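Local coordinates for M32 carboxypeptidase (Pyrococcus furiosus, PDB 1KA2) that releases amino acids one after another from the C-terminus of peptides, as a homodimeric cobalt-dependent metallocarboxypeptidase of broad specificity, at the interface of chains A and B. Coordinates in Å, arbitrary orientation; residue numbers count along the deposited sequence, not the author numbering. Chains: chain A/B, M32 carboxypeptidase.

Contact 1: the interface of chains A and B. Residues chain A 21, 245, 285-286; chain B 44-45, 48.
Two copies of an M32-family metallocarboxypeptidase meet here in a two-fold symmetric dimer interface, with A:Met285 and A:Phe286 packed against B:Glu45 and B:Val48. The patch helps hold the homodimer together and combines apolar contacts with a water-bridged carboxylate. The chain B residues lie on helix 43-61. Chain A supplies helix 8-36, a loop just after the 3-10 helix 282-284, and A:Gly245.

B:Val48 comes from the opposite direction at the rim of the phenyl ring, its CG1 being 3.9 Å from A:Phe286 CZ. The other methyl, CG2, sits in the crowded position between the backbone N and the carbonyl carbon (chi1 -74° for CG1). Its fit to the phenyl ring is doubtful. CG2 also reaches the indole of A:Trp21, 3.7 Å from CZ3. At the indole edge, the carbonyl O of B:Glu45 lies in the ring plane, 3.4 Å from A:Trp21 CH2.

One face of the phenyl ring is backed by A:Met285 CG within the same chain. The methionine chain runs straight to SD and then bends (chi3 -83°). It crosses B:Glu45 at a slant, with SD 3.7 Å from CG of the glutamate.

The B:Glu45 carboxylate is set between A:Gly245 and A:Met285. Its OE2 is 3.4 Å from A:Gly245 CA; the glycine has no side chain to block this approach. OE2 also holds a water molecule at 3.1 Å. The same water is 3.2 Å from the backbone N of A:Phe286, with a fairly straight N-H approach (164° at H). This bridge ties the carboxylate to the loop across the interface.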
loop_
_atom_site.group_PDB
_atom_site.type_symbol
_atom_site.label_atom_id
_atom_site.label_comp_id
_atom_site.label_asym_id
_atom_site.label_seq_id
_atom_site.Cartn_x
_atom_site.Cartn_y
_atom_site.Cartn_z
ATOM N N TRP A 21 -9.134 14.298 0.220
ATOM C CA TRP A 21 -8.123 13.817 1.148
ATOM C C TRP A 21 -7.938 12.301 1.021
ATOM O O TRP A 21 -6.814 11.803 1.049
ATOM C CB TRP A 21 -8.499 14.168 2.598
ATOM C CG TRP A 21 -7.544 13.568 3.603
ATOM C CD1 TRP A 21 -6.375 14.109 4.058
ATOM C CD2 TRP A 21 -7.639 12.267 4.191
ATOM N NE1 TRP A 21 -5.729 13.221 4.888
ATOM C CE2 TRP A 21 -6.483 12.080 4.986
ATOM C CE3 TRP A 21 -8.588 11.234 4.118
ATOM C CZ2 TRP A 21 -6.248 10.900 5.711
ATOM C CZ3 TRP A 21 -8.354 10.050 4.840
ATOM C CH2 TRP A 21 -7.189 9.897 5.622
ATOM N N GLY A 245 -0.998 9.549 7.101
ATOM C CA GLY A 245 -1.830 10.258 8.057
ATOM C C GLY A 245 -0.984 10.762 9.217
ATOM O O GLY A 245 0.234 10.540 9.254
ATOM N N MET A 285 -6.971 16.798 11.480
ATOM C CA MET A 285 -7.021 15.545 10.729
ATOM C C MET A 285 -8.072 15.599 9.615
ATOM O O MET A 285 -9.206 16.028 9.840
ATOM C CB MET A 285 -7.320 14.394 11.699
ATOM C CG MET A 285 -6.894 13.023 11.226
ATOM S SD MET A 285 -7.320 11.733 12.423
ATOM C CE MET A 285 -5.944 11.858 13.567
ATOM N N PHE A 286 -7.691 15.160 8.413
ATOM C CA PHE A 286 -8.593 15.166 7.247
ATOM C C PHE A 286 -8.798 16.544 6.594
ATOM O O PHE A 286 -9.568 16.668 5.638
ATOM C CB PHE A 286 -9.966 14.610 7.628
ATOM C CG PHE A 286 -9.899 13.341 8.394
ATOM C CD1 PHE A 286 -10.360 13.285 9.702
ATOM C CD2 PHE A 286 -9.340 12.202 7.823
ATOM C CE1 PHE A 286 -10.264 12.099 10.440
ATOM C CE2 PHE A 286 -9.240 11.021 8.545
ATOM C CZ PHE A 286 -9.703 10.968 9.859
ATOM N N LEU B 44 -7.609 4.598 12.154
ATOM C CA LEU B 44 -8.691 5.552 11.961
ATOM C C LEU B 44 -8.613 6.262 10.611
ATOM O O LEU B 44 -9.618 6.407 9.930
ATOM C CB LEU B 44 -8.725 6.600 13.068
ATOM C CG LEU B 44 -9.773 7.688 12.795
ATOM C CD1 LEU B 44 -11.157 7.049 12.653
ATOM C CD2 LEU B 44 -9.771 8.716 13.920
ATOM N N GLU B 45 -7.419 6.701 10.225
ATOM C CA GLU B 45 -7.266 7.410 8.965
ATOM C C GLU B 45 -7.401 6.462 7.773
ATOM O O GLU B 45 -7.969 6.828 6.744
ATOM C CB GLU B 45 -5.937 8.175 8.976
ATOM C CG GLU B 45 -5.974 9.306 10.025
ATOM C CD GLU B 45 -4.608 9.882 10.365
ATOM O OE1 GLU B 45 -3.783 9.134 10.921
ATOM O OE2 GLU B 45 -4.364 11.083 10.088
ATOM N N VAL B 48 -11.318 5.885 7.308
ATOM C CA VAL B 48 -12.062 6.962 6.666
ATOM C C VAL B 48 -11.690 7.021 5.185
ATOM O O VAL B 48 -12.538 7.298 4.339
ATOM C CB VAL B 48 -11.766 8.330 7.329
ATOM C CG1 VAL B 48 -12.457 8.436 8.672
ATOM C CG2 VAL B 48 -10.289 8.473 7.528
HETATM O O HOH W 1 -4.924 13.557 8.355
#

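Contact 2: the interface of chains A and B. Residues chain A 45-46, 48-49; chain B 21, 25, 286.
Helix 43-61 of chain A packs here on helix 8-36 of chain B and on the chain B loop that follows the 3-10 helix 282-284. A:Arg46 and A:Ala49 meet B:His25, and A:Ala49 also meets B:Trp21. The patch belongs to the two-fold interface of the M32 carboxypeptidase homodimer.

A hydrogen bond joins the side chains of A:Arg46 and B:His25. The guanidinium NE donates to the imidazole NE2 over 2.7 Å, with 156° at H. NE lies almost exactly in the imidazole plane, at the edge of the ring. The histidine nitrogen is tilted from the guanidinium plane, and the two flat groups are strongly inclined to each other. The arginine chain leaves the helix and folds at chi2 (51°) and again at chi3. These bends bring NE, rather than the terminal nitrogens, to the histidine. With NE2 as acceptor, the imidazole is probably neutral here, and the nearby guanidinium would favour that form.

A:Ala49 fills the crease between the two chain B rings. Its CB comes at a slant to the CG-CD2 edge of the imidazole, above its plane, 3.6 Å from B:His25 CG. The same methyl is 3.7 Å from B:Trp21 CZ3, at the end of the indole.

With CG anti to the backbone N (chi1 174°), the six-membered end of the B:Trp21 indole points toward chain A. Atoms of its own chain lie over both faces of the indole and would limit its rotation. B:His25 CB lies over one face, 4.1 Å above the plane. B:Phe286 CD2 lies over the opposite face, 3.7 Å above the plane. Both are offset toward the rim.

A:Glu45 passes obliquely by B:Phe286. Its carboxylate plane stands nearly perpendicular to the phenyl ring, and its CG is 4.0 Å from B:Phe286 CE2. At the edge of the indole, in its plane, the backbone N of A:Ala49 lies 3.9 Å from B:Trp21 CZ3.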
loop_
_atom_site.group_PDB
_atom_site.type_symbol
_atom_site.label_atom_id
_atom_site.label_comp_id
_atom_site.label_asym_id
_atom_site.label_seq_id
_atom_site.Cartn_x
_atom_site.Cartn_y
_atom_site.Cartn_z
ATOM N N GLU A 45 0.213 -1.411 -14.229
ATOM C CA GLU A 45 -1.096 -1.271 -13.611
ATOM C C GLU A 45 -1.071 -0.242 -12.480
ATOM O O GLU A 45 -2.027 0.510 -12.298
ATOM C CB GLU A 45 -1.587 -2.651 -13.156
ATOM C CG GLU A 45 -1.858 -3.556 -14.377
ATOM C CD GLU A 45 -2.000 -5.031 -14.036
ATOM O OE1 GLU A 45 -1.002 -5.621 -13.580
ATOM O OE2 GLU A 45 -3.100 -5.603 -14.235
ATOM N N ARG A 46 0.032 -0.187 -11.740
ATOM C CA ARG A 46 0.162 0.804 -10.682
ATOM C C ARG A 46 0.102 2.192 -11.327
ATOM O O ARG A 46 -0.641 3.065 -10.866
ATOM C CB ARG A 46 1.492 0.620 -9.939
ATOM C CG ARG A 46 1.775 1.647 -8.818
ATOM C CD ARG A 46 0.609 1.775 -7.838
ATOM N NE ARG A 46 0.228 0.466 -7.336
ATOM C CZ ARG A 46 0.844 -0.185 -6.356
ATOM N NH1 ARG A 46 1.883 0.361 -5.734
ATOM N NH2 ARG A 46 0.445 -1.410 -6.032
ATOM N N VAL A 48 -1.215 3.316 -14.272
ATOM C CA VAL A 48 -2.518 3.741 -14.767
ATOM C C VAL A 48 -3.425 4.075 -13.583
ATOM O O VAL A 48 -4.224 5.008 -13.652
ATOM C CB VAL A 48 -3.182 2.643 -15.634
ATOM C CG1 VAL A 48 -2.516 2.556 -16.990
ATOM C CG2 VAL A 48 -3.054 1.322 -14.941
ATOM N N ALA A 49 -3.310 3.320 -12.498
ATOM C CA ALA A 49 -4.135 3.597 -11.315
ATOM C C ALA A 49 -3.751 4.963 -10.740
ATOM O O ALA A 49 -4.613 5.764 -10.380
ATOM C CB ALA A 49 -3.953 2.503 -10.253
ATOM N N TRP B 21 -11.983 1.204 -11.953
ATOM C CA TRP B 21 -10.959 0.192 -11.750
ATOM C C TRP B 21 -9.816 0.732 -10.885
ATOM O O TRP B 21 -9.311 0.034 -10.008
ATOM C CB TRP B 21 -10.397 -0.296 -13.096
ATOM C CG TRP B 21 -9.237 -1.249 -12.927
ATOM C CD1 TRP B 21 -9.297 -2.604 -12.766
ATOM C CD2 TRP B 21 -7.858 -0.891 -12.801
ATOM N NE1 TRP B 21 -8.039 -3.114 -12.537
ATOM C CE2 TRP B 21 -7.135 -2.083 -12.552
ATOM C CE3 TRP B 21 -7.159 0.326 -12.867
ATOM C CZ2 TRP B 21 -5.742 -2.097 -12.373
ATOM C CZ3 TRP B 21 -5.764 0.314 -12.684
ATOM C CH2 TRP B 21 -5.077 -0.893 -12.437
ATOM N N HIS B 25 -8.131 -0.664 -7.463
ATOM C CA HIS B 25 -6.721 -0.990 -7.332
ATOM C C HIS B 25 -6.296 -0.393 -5.999
ATOM O O HIS B 25 -5.680 -1.047 -5.162
ATOM C CB HIS B 25 -5.934 -0.323 -8.446
ATOM C CG HIS B 25 -4.458 -0.510 -8.332
ATOM N ND1 HIS B 25 -3.831 -1.690 -8.670
ATOM C CD2 HIS B 25 -3.483 0.332 -7.916
ATOM C CE1 HIS B 25 -2.529 -1.565 -8.469
ATOM N NE2 HIS B 25 -2.293 -0.347 -8.012
ATOM N N PHE B 286 -7.621 -3.919 -16.921
ATOM C CA PHE B 286 -8.402 -2.690 -16.689
ATOM C C PHE B 286 -9.906 -2.813 -16.987
ATOM O O PHE B 286 -10.643 -1.831 -16.867
ATOM C CB PHE B 286 -7.844 -1.536 -17.523
ATOM C CG PHE B 286 -6.370 -1.398 -17.433
ATOM C CD1 PHE B 286 -5.576 -1.586 -18.557
ATOM C CD2 PHE B 286 -5.762 -1.115 -16.213
ATOM C CE1 PHE B 286 -4.182 -1.494 -18.467
ATOM C CE2 PHE B 286 -4.381 -1.022 -16.112
ATOM C CZ PHE B 286 -3.587 -1.212 -17.243
HETATM O O HOH W 2 -6.154 -5.424 -14.510
#

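Contact 1 and contact 2 are about 23 Å apart, measured between the centres of their C-alpha atoms. They share Trp21, Glu45, Val48 and Phe286 with the chains exchanged. Contact 1 adds Leu44, Gly245 and Met285. Contact 2 adds His25, Arg46 and Ala49. Each samples part of the same helix 43-61 surface against helix 8-36 and the loop at 285-286, which the two-fold axis repeats; together they show a fuller set of its contacts. The centre of contact 1 is about 20 Å from A:Glu270 of the HEXXH motif, and that of contact 2 about 27 Å, so neither patch forms the metal centre.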